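Local coordinates for cell division control protein Cdc48 (PDB 5E7P) that probably hydrolyses ATP as a AAA-family ATPase, carrying two P-loop NTPase domains that each hold a bound ADP, at residues 34-39 / 144-149; 303-308 / 342-347; 482-487 / 533-538; 671-676 / 713-718. All coordinates share one frame; numbering follows the deposited sequence.

Contact 1: residues 34-39 / 144-149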
loop_
_atom_site.group_PDB
_atom_site.type_symbol
_atom_site.label_atom_id
_atom_site.label_comp_id
_atom_site.label_asym_id
_atom_site.label_seq_id
_atom_site.Cartn_x
_atom_site.Cartn_y
_atom_site.Cartn_z
ATOM N N ASP A 34 14.377 16.271 -12.911
ATOM C CA ASP A 34 14.162 16.025 -11.493
ATOM C C ASP A 34 13.103 16.981 -10.955
ATOM O O ASP A 34 12.665 16.866 -9.808
ATOM C CB ASP A 34 15.476 16.209 -10.727
ATOM C CG ASP A 34 15.548 15.359 -9.472
ATOM O OD1 ASP A 34 15.074 14.203 -9.506
ATOM O OD2 ASP A 34 16.083 15.845 -8.453
ATOM N N SER A 35 12.685 17.918 -11.799
ATOM C CA SER A 35 11.796 18.992 -11.377
ATOM C C SER A 35 10.354 18.769 -11.816
ATOM O O SER A 35 10.091 18.041 -12.773
ATOM C CB SER A 35 12.300 20.336 -11.912
ATOM O OG SER A 35 12.333 20.342 -13.329
ATOM N N ARG A 36 9.431 19.406 -11.101
ATOM C CA ARG A 36 8.008 19.364 -11.424
ATOM C C ARG A 36 7.445 17.943 -11.395
ATOM O O ARG A 36 6.601 17.579 -12.214
ATOM C CB ARG A 36 7.739 20.042 -12.774
ATOM C CG ARG A 36 6.531 20.961 -12.766
ATOM C CD ARG A 36 6.392 21.738 -14.069
ATOM N NE ARG A 36 7.336 22.849 -14.155
ATOM C CZ ARG A 36 7.313 23.775 -15.109
ATOM N NH1 ARG A 36 6.389 23.726 -16.059
ATOM N NH2 ARG A 36 8.210 24.752 -15.112
ATOM N N ARG A 37 7.921 17.149 -10.442
ATOM C CA ARG A 37 7.461 15.773 -10.276
ATOM C C ARG A 37 7.014 15.508 -8.840
ATOM O O ARG A 37 6.743 14.369 -8.463
ATOM C CB ARG A 37 8.560 14.787 -10.679
ATOM C CG ARG A 37 8.784 14.691 -12.179
ATOM C CD ARG A 37 10.093 13.994 -12.505
ATOM N NE ARG A 37 10.249 13.766 -13.940
ATOM C CZ ARG A 37 10.689 14.679 -14.802
ATOM N NH1 ARG A 37 11.009 15.893 -14.378
ATOM N NH2 ARG A 37 10.801 14.383 -16.090
ATOM N N GLY A 38 6.941 16.571 -8.044
ATOM C CA GLY A 38 6.495 16.468 -6.667
ATOM C C GLY A 38 7.556 15.909 -5.739
ATOM O O GLY A 38 7.242 15.243 -4.754
ATOM N N VAL A 39 8.816 16.191 -6.049
ATOM C CA VAL A 39 9.927 15.646 -5.276
ATOM C C VAL A 39 10.867 16.736 -4.768
ATOM O O VAL A 39 11.344 17.566 -5.541
ATOM C CB VAL A 39 10.736 14.621 -6.106
ATOM C CG1 VAL A 39 12.034 14.257 -5.394
ATOM C CG2 VAL A 39 9.898 13.375 -6.388
ATOM N N THR A 144 -0.012 24.329 -6.905
ATOM C CA THR A 144 0.014 24.209 -8.354
ATOM C C THR A 144 0.643 22.874 -8.733
ATOM O O THR A 144 1.821 22.638 -8.470
ATOM C CB THR A 144 0.812 25.349 -9.006
ATOM O OG1 THR A 144 0.124 26.590 -8.811
ATOM C CG2 THR A 144 0.968 25.102 -10.496
ATOM N N VAL A 145 -0.151 21.995 -9.336
ATOM C CA VAL A 145 0.347 20.694 -9.766
ATOM C C VAL A 145 0.422 20.597 -11.283
ATOM O O VAL A 145 -0.351 21.235 -12.000
ATOM C CB VAL A 145 -0.522 19.538 -9.232
ATOM C CG1 VAL A 145 -0.317 19.367 -7.739
ATOM C CG2 VAL A 145 -1.989 19.779 -9.555
ATOM N N SER A 146 1.363 19.794 -11.764
ATOM C CA SER A 146 1.518 19.565 -13.192
ATOM C C SER A 146 1.230 18.107 -13.521
ATOM O O SER A 146 1.752 17.203 -12.872
ATOM C CB SER A 146 2.934 19.931 -13.632
ATOM O OG SER A 146 3.891 19.269 -12.824
ATOM N N LEU A 147 0.391 17.882 -14.528
ATOM C CA LEU A 147 0.064 16.526 -14.954
ATOM C C LEU A 147 1.237 15.898 -15.693
ATOM O O LEU A 147 1.445 14.688 -15.633
ATOM C CB LEU A 147 -1.172 16.524 -15.855
ATOM C CG LEU A 147 -2.480 17.052 -15.266
ATOM C CD1 LEU A 147 -3.634 16.806 -16.232
ATOM C CD2 LEU A 147 -2.757 16.418 -13.916
ATOM N N LEU A 148 2.000 16.732 -16.392
ATOM C CA LEU A 148 3.126 16.263 -17.187
ATOM C C LEU A 148 4.260 17.280 -17.123
ATOM O O LEU A 148 4.046 18.466 -17.365
ATOM C CB LEU A 148 2.688 16.051 -18.636
ATOM C CG LEU A 148 3.417 14.963 -19.424
ATOM C CD1 LEU A 148 3.181 13.604 -18.787
ATOM C CD2 LEU A 148 2.969 14.967 -20.877
ATOM N N PRO A 149 5.472 16.817 -16.783
ATOM C CA PRO A 149 6.640 17.696 -16.648
ATOM C C PRO A 149 7.072 18.314 -17.975
ATOM O O PRO A 149 7.507 19.465 -18.000
ATOM C CB PRO A 149 7.733 16.752 -16.135
ATOM C CG PRO A 149 6.999 15.591 -15.546
ATOM C CD PRO A 149 5.779 15.431 -16.394
#

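Contact 2: residues 303-308 / 342-347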
loop_
_atom_site.group_PDB
_atom_site.type_symbol
_atom_site.label_atom_id
_atom_site.label_comp_id
_atom_site.label_asym_id
_atom_site.label_seq_id
_atom_site.Cartn_x
_atom_site.Cartn_y
_atom_site.Cartn_z
ATOM N N ASP A 303 -28.589 11.703 -2.080
ATOM C CA ASP A 303 -29.791 11.249 -2.775
ATOM C C ASP A 303 -29.508 10.907 -4.237
ATOM O O ASP A 303 -30.123 10.004 -4.803
ATOM C CB ASP A 303 -30.899 12.302 -2.675
ATOM C CG ASP A 303 -31.305 12.588 -1.239
ATOM O OD1 ASP A 303 -31.508 11.626 -0.470
ATOM O OD2 ASP A 303 -31.409 13.778 -0.871
ATOM N N GLU A 304 -28.577 11.635 -4.845
ATOM C CA GLU A 304 -28.151 11.346 -6.209
ATOM C C GLU A 304 -27.304 10.082 -6.223
ATOM O O GLU A 304 -27.222 9.382 -7.232
ATOM C CB GLU A 304 -27.357 12.519 -6.784
ATOM C CG GLU A 304 -28.169 13.427 -7.692
ATOM C CD GLU A 304 -28.543 12.756 -9.000
ATOM O OE1 GLU A 304 -29.697 12.928 -9.452
ATOM O OE2 GLU A 304 -27.679 12.059 -9.578
ATOM N N ARG A 305 -26.675 9.798 -5.088
ATOM C CA ARG A 305 -25.861 8.603 -4.931
ATOM C C ARG A 305 -26.738 7.357 -4.992
ATOM O O ARG A 305 -26.406 6.382 -5.666
ATOM C CB ARG A 305 -25.092 8.663 -3.607
ATOM C CG ARG A 305 -24.257 7.435 -3.311
ATOM C CD ARG A 305 -22.964 7.795 -2.595
ATOM N NE ARG A 305 -23.129 8.054 -1.169
ATOM C CZ ARG A 305 -22.976 9.246 -0.604
ATOM N NH1 ARG A 305 -22.661 10.302 -1.342
ATOM N NH2 ARG A 305 -23.138 9.382 0.703
ATOM N N LEU A 306 -27.868 7.401 -4.294
ATOM C CA LEU A 306 -28.791 6.274 -4.261
ATOM C C LEU A 306 -29.400 6.004 -5.633
ATOM O O LEU A 306 -29.555 4.849 -6.035
ATOM C CB LEU A 306 -29.899 6.523 -3.239
ATOM C CG LEU A 306 -30.953 5.424 -3.108
ATOM C CD1 LEU A 306 -30.310 4.103 -2.714
ATOM C CD2 LEU A 306 -32.018 5.832 -2.102
ATOM N N ARG A 307 -29.741 7.075 -6.346
ATOM C CA ARG A 307 -30.342 6.960 -7.671
ATOM C C ARG A 307 -29.377 6.318 -8.661
ATOM O O ARG A 307 -29.782 5.531 -9.517
ATOM C CB ARG A 307 -30.778 8.331 -8.193
ATOM C CG ARG A 307 -31.383 8.290 -9.589
ATOM C CD ARG A 307 -31.013 9.528 -10.385
ATOM N NE ARG A 307 -29.601 9.868 -10.226
ATOM C CZ ARG A 307 -28.606 9.283 -10.886
ATOM N NH1 ARG A 307 -27.352 9.663 -10.669
ATOM N NH2 ARG A 307 -28.857 8.317 -11.760
ATOM N N SER A 308 -28.101 6.666 -8.541
ATOM C CA SER A 308 -27.073 6.133 -9.428
ATOM C C SER A 308 -26.925 4.617 -9.268
ATOM O O SER A 308 -26.841 3.887 -10.256
ATOM C CB SER A 308 -25.737 6.834 -9.170
ATOM O OG SER A 308 -24.796 6.522 -10.181
ATOM N N GLU A 342 -23.645 5.883 6.873
ATOM C CA GLU A 342 -24.799 6.740 6.621
ATOM C C GLU A 342 -26.051 5.899 6.374
ATOM O O GLU A 342 -25.951 4.752 5.934
ATOM C CB GLU A 342 -24.531 7.645 5.415
ATOM C CG GLU A 342 -23.454 8.692 5.641
ATOM C CD GLU A 342 -23.105 9.446 4.371
ATOM O OE1 GLU A 342 -22.917 10.677 4.435
ATOM O OE2 GLU A 342 -23.016 8.803 3.305
ATOM N N PRO A 343 -27.235 6.466 6.663
ATOM C CA PRO A 343 -28.509 5.768 6.446
ATOM C C PRO A 343 -28.703 5.325 4.998
ATOM O O PRO A 343 -29.368 4.322 4.748
ATOM C CB PRO A 343 -29.552 6.829 6.804
ATOM C CG PRO A 343 -28.860 7.718 7.773
ATOM C CD PRO A 343 -27.429 7.771 7.322
ATOM N N VAL A 344 -28.126 6.069 4.061
ATOM C CA VAL A 344 -28.246 5.754 2.643
ATOM C C VAL A 344 -27.611 4.404 2.297
ATOM O O VAL A 344 -28.004 3.755 1.330
ATOM C CB VAL A 344 -27.621 6.865 1.771
ATOM C CG1 VAL A 344 -26.101 6.876 1.915
ATOM C CG2 VAL A 344 -28.021 6.702 0.311
ATOM N N ALA A 345 -26.645 3.977 3.104
ATOM C CA ALA A 345 -25.944 2.723 2.854
ATOM C C ALA A 345 -26.895 1.540 2.942
ATOM O O ALA A 345 -26.743 0.559 2.215
ATOM C CB ALA A 345 -24.781 2.548 3.829
ATOM N N THR A 346 -27.880 1.642 3.829
ATOM C CA THR A 346 -28.882 0.591 3.976
ATOM C C THR A 346 -29.679 0.399 2.689
ATOM O O THR A 346 -29.918 -0.732 2.261
ATOM C CB THR A 346 -29.842 0.877 5.146
ATOM O OG1 THR A 346 -29.136 0.738 6.384
ATOM C CG2 THR A 346 -31.014 -0.101 5.132
ATOM N N LEU A 347 -30.067 1.507 2.065
ATOM C CA LEU A 347 -30.818 1.454 0.814
ATOM C C LEU A 347 -29.944 1.029 -0.362
ATOM O O LEU A 347 -30.400 0.318 -1.264
ATOM C CB LEU A 347 -31.485 2.800 0.525
ATOM C CG LEU A 347 -32.591 3.203 1.504
ATOM C CD1 LEU A 347 -33.224 4.517 1.093
ATOM C CD2 LEU A 347 -33.641 2.112 1.602
#

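Contact 3: residues 482-487 / 533-538. With ADP (adenosine-5'-diphosphate), chain D.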
loop_
_atom_site.group_PDB
_atom_site.type_symbol
_atom_site.label_atom_id
_atom_site.label_comp_id
_atom_site.label_asym_id
_atom_site.label_seq_id
_atom_site.Cartn_x
_atom_site.Cartn_y
_atom_site.Cartn_z
ATOM N N VAL A 482 7.735 -2.031 3.534
ATOM C CA VAL A 482 8.929 -2.504 4.223
ATOM C C VAL A 482 9.504 -3.732 3.532
ATOM O O VAL A 482 8.780 -4.680 3.242
ATOM C CB VAL A 482 8.619 -2.870 5.683
ATOM C CG1 VAL A 482 9.880 -3.352 6.384
ATOM C CG2 VAL A 482 8.024 -1.679 6.411
ATOM N N THR A 483 10.806 -3.711 3.267
ATOM C CA THR A 483 11.496 -4.871 2.715
ATOM C C THR A 483 12.583 -5.332 3.681
ATOM O O THR A 483 12.943 -4.602 4.604
ATOM C CB THR A 483 12.134 -4.557 1.352
ATOM O OG1 THR A 483 13.331 -3.795 1.544
ATOM C CG2 THR A 483 11.167 -3.775 0.476
ATOM N N LEU A 484 13.108 -6.537 3.468
ATOM C CA LEU A 484 14.100 -7.116 4.377
ATOM C C LEU A 484 15.373 -6.282 4.499
ATOM O O LEU A 484 16.083 -6.375 5.500
ATOM C CB LEU A 484 14.448 -8.550 3.969
ATOM C CG LEU A 484 13.390 -9.607 4.289
ATOM C CD1 LEU A 484 13.816 -10.971 3.778
ATOM C CD2 LEU A 484 13.116 -9.657 5.784
ATOM N N ASP A 485 15.654 -5.469 3.484
ATOM C CA ASP A 485 16.829 -4.600 3.498
ATOM C C ASP A 485 16.673 -3.468 4.513
ATOM O O ASP A 485 17.652 -3.016 5.105
ATOM C CB ASP A 485 17.098 -4.027 2.103
ATOM N N ASP A 486 15.437 -3.020 4.711
ATOM C CA ASP A 486 15.144 -1.955 5.665
ATOM C C ASP A 486 15.234 -2.472 7.097
ATOM O O ASP A 486 15.246 -1.697 8.054
ATOM C CB ASP A 486 13.757 -1.371 5.399
ATOM C CG ASP A 486 13.595 -0.877 3.973
ATOM O OD1 ASP A 486 14.550 -0.270 3.442
ATOM O OD2 ASP A 486 12.517 -1.103 3.381
ATOM N N VAL A 487 15.294 -3.791 7.230
ATOM C CA VAL A 487 15.421 -4.429 8.530
ATOM C C VAL A 487 16.884 -4.693 8.849
ATOM O O VAL A 487 17.533 -5.514 8.198
ATOM C CB VAL A 487 14.670 -5.769 8.571
ATOM C CG1 VAL A 487 15.035 -6.537 9.825
ATOM C CG2 VAL A 487 13.169 -5.548 8.481
ATOM N N THR A 533 7.159 -7.485 14.790
ATOM C CA THR A 533 6.159 -7.095 13.801
ATOM C C THR A 533 6.830 -6.566 12.534
ATOM O O THR A 533 6.419 -6.884 11.414
ATOM C CB THR A 533 5.180 -6.041 14.371
ATOM O OG1 THR A 533 4.325 -6.658 15.342
ATOM C CG2 THR A 533 4.319 -5.446 13.264
ATOM N N PHE A 534 7.876 -5.771 12.726
ATOM C CA PHE A 534 8.607 -5.148 11.628
ATOM C C PHE A 534 9.116 -6.170 10.612
ATOM O O PHE A 534 8.989 -5.974 9.404
ATOM C CB PHE A 534 9.776 -4.333 12.188
ATOM C CG PHE A 534 10.423 -3.425 11.184
ATOM C CD1 PHE A 534 9.657 -2.591 10.389
ATOM C CD2 PHE A 534 11.799 -3.386 11.055
ATOM C CE1 PHE A 534 10.250 -1.746 9.470
ATOM C CE2 PHE A 534 12.398 -2.544 10.139
ATOM C CZ PHE A 534 11.621 -1.725 9.343
ATOM N N VAL A 535 9.688 -7.263 11.106
ATOM C CA VAL A 535 10.262 -8.277 10.230
ATOM C C VAL A 535 9.194 -9.059 9.450
ATOM O O VAL A 535 9.445 -9.514 8.334
ATOM C CB VAL A 535 11.197 -9.235 11.005
ATOM C CG1 VAL A 535 10.398 -10.190 11.881
ATOM C CG2 VAL A 535 12.088 -9.998 10.041
ATOM N N VAL A 536 8.004 -9.197 10.028
ATOM C CA VAL A 536 6.903 -9.881 9.356
ATOM C C VAL A 536 6.425 -9.065 8.162
ATOM O O VAL A 536 6.128 -9.610 7.101
ATOM C CB VAL A 536 5.720 -10.130 10.313
ATOM C CG1 VAL A 536 4.533 -10.705 9.562
ATOM C CG2 VAL A 536 6.130 -11.067 11.420
ATOM N N ARG A 537 6.362 -7.751 8.340
ATOM C CA ARG A 537 5.955 -6.855 7.264
ATOM C C ARG A 537 6.984 -6.842 6.141
ATOM O O ARG A 537 6.634 -6.711 4.971
ATOM C CB ARG A 537 5.729 -5.441 7.800
ATOM C CG ARG A 537 4.439 -5.289 8.591
ATOM C CD ARG A 537 4.409 -3.971 9.334
ATOM N NE ARG A 537 3.141 -3.732 10.019
ATOM C CZ ARG A 537 2.947 -2.749 10.892
ATOM N NH1 ARG A 537 1.764 -2.588 11.472
ATOM N NH2 ARG A 537 3.944 -1.924 11.186
ATOM N N ALA A 538 8.256 -6.978 6.502
ATOM C CA ALA A 538 9.327 -7.046 5.517
ATOM C C ALA A 538 9.243 -8.367 4.762
ATOM O O ALA A 538 9.457 -8.425 3.551
ATOM C CB ALA A 538 10.675 -6.911 6.197
HETATM P PB ADP D . 6.594 -4.256 18.682
HETATM O O1B ADP D . 6.841 -3.035 19.535
HETATM O O2B ADP D . 5.132 -4.614 18.571
HETATM O O3B ADP D . 7.497 -5.427 18.999
HETATM P PA ADP D . 8.431 -3.913 16.506
HETATM O O1A ADP D . 9.375 -4.579 17.477
HETATM O O2A ADP D . 8.224 -4.495 15.133
HETATM O O3A ADP D . 6.978 -3.756 17.192
HETATM O "O5'" ADP D . 8.949 -2.405 16.286
HETATM C "C5'" ADP D . 8.347 -1.547 15.320
HETATM C "C4'" ADP D . 9.333 -0.440 14.958
HETATM O "O4'" ADP D . 10.616 -0.689 15.541
HETATM C "C3'" ADP D . 9.541 -0.351 13.455
HETATM O "O3'" ADP D . 8.806 0.744 12.904
HETATM C "C2'" ADP D . 11.029 -0.144 13.264
HETATM O "O2'" ADP D . 11.294 1.202 12.854
HETATM C "C1'" ADP D . 11.673 -0.404 14.617
HETATM N N9 ADP D . 12.549 -1.593 14.486
HETATM C C8 ADP D . 12.380 -2.758 15.140
HETATM N N7 ADP D . 13.341 -3.655 14.804
HETATM C C5 ADP D . 14.152 -3.060 13.913
HETATM C C6 ADP D . 15.365 -3.449 13.156
HETATM N N6 ADP D . 15.904 -4.682 13.297
HETATM N N1 ADP D . 15.908 -2.533 12.325
HETATM C C2 ADP D . 15.370 -1.308 12.181
HETATM N N3 ADP D . 14.272 -0.885 12.836
HETATM C C4 ADP D . 13.627 -1.701 13.704
HETATM O O HOH W 1 5.669 -4.162 3.907
HETATM O O HOH W 2 11.213 -8.269 1.267
#

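Contact 4: residues 671-676 / 713-718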
loop_
_atom_site.group_PDB
_atom_site.type_symbol
_atom_site.label_atom_id
_atom_site.label_comp_id
_atom_site.label_asym_id
_atom_site.label_seq_id
_atom_site.Cartn_x
_atom_site.Cartn_y
_atom_site.Cartn_z
ATOM N N PRO A 671 26.610 11.236 8.034
ATOM C CA PRO A 671 28.028 11.593 8.152
ATOM C C PRO A 671 28.459 11.606 9.611
ATOM O O PRO A 671 27.811 12.248 10.432
ATOM C CB PRO A 671 28.079 13.013 7.580
ATOM C CG PRO A 671 26.889 13.107 6.692
ATOM C CD PRO A 671 25.830 12.295 7.371
ATOM N N LEU A 672 29.536 10.896 9.925
ATOM C CA LEU A 672 30.018 10.819 11.297
ATOM C C LEU A 672 31.352 11.533 11.470
ATOM O O LEU A 672 32.129 11.662 10.524
ATOM C CB LEU A 672 30.158 9.359 11.733
ATOM C CG LEU A 672 28.868 8.543 11.817
ATOM C CD1 LEU A 672 29.159 7.119 12.261
ATOM C CD2 LEU A 672 27.891 9.212 12.763
ATOM N N ALA A 673 31.605 12.003 12.686
ATOM C CA ALA A 673 32.907 12.550 13.029
ATOM C C ALA A 673 33.824 11.389 13.391
ATOM O O ALA A 673 33.349 10.317 13.762
ATOM C CB ALA A 673 32.787 13.524 14.184
ATOM N N ASP A 674 35.130 11.604 13.281
ATOM C CA ASP A 674 36.109 10.537 13.491
ATOM C C ASP A 674 36.073 9.937 14.896
ATOM O O ASP A 674 36.380 8.759 15.081
ATOM C CB ASP A 674 37.521 11.033 13.168
ATOM C CG ASP A 674 37.719 11.296 11.687
ATOM O OD1 ASP A 674 37.097 10.585 10.868
ATOM O OD2 ASP A 674 38.495 12.213 11.343
ATOM N N ASP A 675 35.688 10.744 15.879
ATOM C CA ASP A 675 35.627 10.282 17.263
ATOM C C ASP A 675 34.345 9.499 17.560
ATOM O O ASP A 675 34.007 9.257 18.722
ATOM C CB ASP A 675 35.777 11.457 18.235
ATOM C CG ASP A 675 34.706 12.516 18.044
ATOM O OD1 ASP A 675 34.071 12.535 16.971
ATOM O OD2 ASP A 675 34.505 13.336 18.967
ATOM N N VAL A 676 33.637 9.107 16.505
ATOM C CA VAL A 676 32.434 8.297 16.645
ATOM C C VAL A 676 32.675 6.880 16.134
ATOM O O VAL A 676 32.991 6.675 14.962
ATOM C CB VAL A 676 31.237 8.914 15.894
ATOM C CG1 VAL A 676 29.999 8.043 16.055
ATOM C CG2 VAL A 676 30.966 10.317 16.398
ATOM N N ASP A 713 28.264 16.997 10.716
ATOM C CA ASP A 713 28.837 15.714 11.135
ATOM C C ASP A 713 28.598 15.375 12.606
ATOM O O ASP A 713 29.042 16.096 13.502
ATOM C CB ASP A 713 30.336 15.673 10.831
ATOM C CG ASP A 713 30.628 15.561 9.349
ATOM O OD1 ASP A 713 29.702 15.790 8.541
ATOM O OD2 ASP A 713 31.787 15.249 8.995
ATOM N N VAL A 714 27.884 14.277 12.842
ATOM C CA VAL A 714 27.543 13.842 14.194
ATOM C C VAL A 714 28.790 13.526 15.011
ATOM O O VAL A 714 29.586 12.669 14.636
ATOM C CB VAL A 714 26.629 12.604 14.175
ATOM C CG1 VAL A 714 26.417 12.078 15.587
ATOM C CG2 VAL A 714 25.302 12.938 13.516
ATOM N N THR A 715 28.948 14.229 16.127
ATOM C CA THR A 715 30.110 14.055 16.989
ATOM C C THR A 715 29.797 13.116 18.148
ATOM O O THR A 715 28.650 12.707 18.338
ATOM C CB THR A 715 30.588 15.404 17.559
ATOM O OG1 THR A 715 29.627 15.897 18.502
ATOM C CG2 THR A 715 30.767 16.421 16.441
ATOM N N ALA A 716 30.825 12.776 18.920
ATOM C CA ALA A 716 30.660 11.912 20.082
ATOM C C ALA A 716 29.830 12.606 21.158
ATOM O O ALA A 716 29.082 11.962 21.893
ATOM C CB ALA A 716 32.017 11.502 20.636
ATOM N N ALA A 717 29.968 13.926 21.242
ATOM C CA ALA A 717 29.204 14.716 22.199
ATOM C C ALA A 717 27.728 14.740 21.821
ATOM O O ALA A 717 26.855 14.736 22.688
ATOM C CB ALA A 717 29.757 16.135 22.280
ATOM N N ASP A 718 27.457 14.769 20.518
ATOM C CA ASP A 718 26.088 14.732 20.017
ATOM C C ASP A 718 25.397 13.444 20.453
ATOM O O ASP A 718 24.242 13.458 20.877
ATOM C CB ASP A 718 26.069 14.839 18.490
ATOM C CG ASP A 718 26.607 16.167 17.991
ATOM O OD1 ASP A 718 26.516 17.166 18.738
ATOM O OD2 ASP A 718 27.121 16.211 16.853
#

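Contact 1: residues 34-39 / 144-149
This is a small, mainly van der Waals contact in which R36 and R37 lie against S146 and P149. It joins the loop between strands 22-28 and 39-42, part of the CDC48 N-terminal, double-psi-barrel-type domain, to edge strand 144-146 of the neighbouring four-stranded sheet and the loop that follows it. The backbones come nearest at R36 and P149, with 5.7 Å between their CA atoms. P149 CB stands over one face of the R37 guanidinium, 3.6 Å above its plane and offset toward the rim, and the two side chains cross at about a right angle. The R37 chain is extended from CG to NE, and CG, anti to the carbonyl carbon (chi1 -74°), lies 3.9 Å from P149 CG. R36 meets S146 through its methylene groups, R36 CG being 3.1 Å from S146 OG. The charged ends are engaged elsewhere: R36 NH2 forms a salt bridge with D86, and R37 NE one with E436 on helix 427-448, while R37 NH1 donates to A32 O and weakly to S35 O (2.8 Å). Across the contact itself the arginines therefore offer carbon and a flat guanidinium face, and their charges tie the loop to other parts of the chain.

Contact 2: residues 303-308 / 342-347
Helix 302-319 and the first turn of helix 344-356 meet with L306 and V344 as the nearest backbone points, their CA atoms 6.9 Å apart. Both belong to the first P-loop NTPase core of this AAA protein, and each connects two neighbouring parallel strands of its sheet: 302-319 runs between 289-293 and 321-326, and 344-356 lies between 321-326 and 361-366. The contact thus pairs the helices of two successive beta-alpha-beta crossovers. Two kinds of interaction carry it. At one end is a salt bridge, in which R305 NH2 sits 2.7 Å from E342 OE2, just before the second helix. The guanidinium and carboxylate planes are only 3° apart and E342 CD lies at the guanidinium edge, in its plane, yet the approach is one-pronged: E342 OE1 is 4.0 Å from R305 NH2. R305 reaches it from a chain bent at chi2 and chi3 (79° for chi3), while the E342 chain is extended beyond CG and crosses that of R305 at about a right angle. V344 CG1 stands near the same R305 NH2, and R305 also touches V297, L331 and I348. At the other end the packing is apolar. V344 CG2 faces L306 CB at 4.0 Å, and I348, one turn further along helix 344-356, also touches L306. L306 and L347 cross obliquely: both methyls of L306 reach L347, CD1 touching L347 CB and CD2 lying 3.7 Å from L347 CD1.

Contact 3: residues 482-487 / 533-538
A backbone carbonyl, V482 O, points at the CA-H of A538, with V482 O and A538 CA 3.3 Å apart and an angle at the hydrogen of 173°. This close backbone approach joins the 482-487 loop to helix 534-539, which directly follows the P-loop (Walker A motif) of the second AAA domain. No direct hydrogen bond joins the two segments; instead, one water accepts from V482 N and donates to R537 O, and S541 OG lies within hydrogen-bonding reach of both V482 O and R537 O, which share its one proton. A538 CB is touched by V482 CG1, L484 CD2 and V487 CG2. F534 serves both packing and nucleotide site: its CG, anti to the backbone N (chi1 -168°), lies 3.9 Å from ADP C2'. V482 CG1 meets the ring at CE1 and V487 CG2 at CE2, the latter pair 3.5 Å apart, both obliquely, while D486 O lies at its edge, in plane. Over one face sits the ADP ribose, with ADP C2' 3.8 Å above the centre of the F534 ring. T533 N bonds the alpha-phosphate weakly, and F534 N grips the same oxygen more strongly, donating to ADP O2A at 2.7 Å and 150°.

Contact 4: residues 671-676 / 713-718
L672 and V714 form a single beta bridge in which V714 uses both its backbone N and its O. V714 N donates to P671 O at 3.2 Å, and V714 O accepts from A673 N at 2.9 Å with an N-H...O angle of 158°. One residue thus bonds to the two neighbours of L672, the pattern of a parallel bridge. Beside it the side chains of L672 and V714 lie alongside each other, pointing the same way, with L672 CD2 3.9 Å from V714 CB. A673 O is satisfied locally, accepting from V676 N at 3.0 Å to close a type I turn over A673-V676, and V676 CG2 packs against V714 O and the T715-A716 peptide. This bridge lies in the region of the AAA+ lid, just ahead of helix 716-725. The helix begins with a capping box: T715 N donates to D718 OD2 (2.8 Å, 175°), approaching from above the carboxylate plane, and D718 N donates to T715 OG1 at 3.2 Å. T715 OG1 stands between its own backbone N and carbonyl carbon (chi1 69°), which turns it to the helix end. D718 OD2 has a further partner in R707 NH2, a salt bridge to helix 690-707.

The four contacts follow one another along the chain without interleaving, and none touches another. Contact 1 lies in the N-terminal region, contact 2 in the first P-loop NTPase core, contact 3 at the nucleotide site of the second, and contact 4 in the lid region following that core. Contacts 2 and 4 are the farthest pair, about 61 Å between centres and on opposite sides of the chain's centre; contacts 3 and 4 are the nearest, about 28 Å. The N-terminal domain links distant parts: residues 34-39 lead into strand 39-42 and helix 44-50, and the latter touches P671 and V714 of contact 4. Of the four, contact 3 holds ADP.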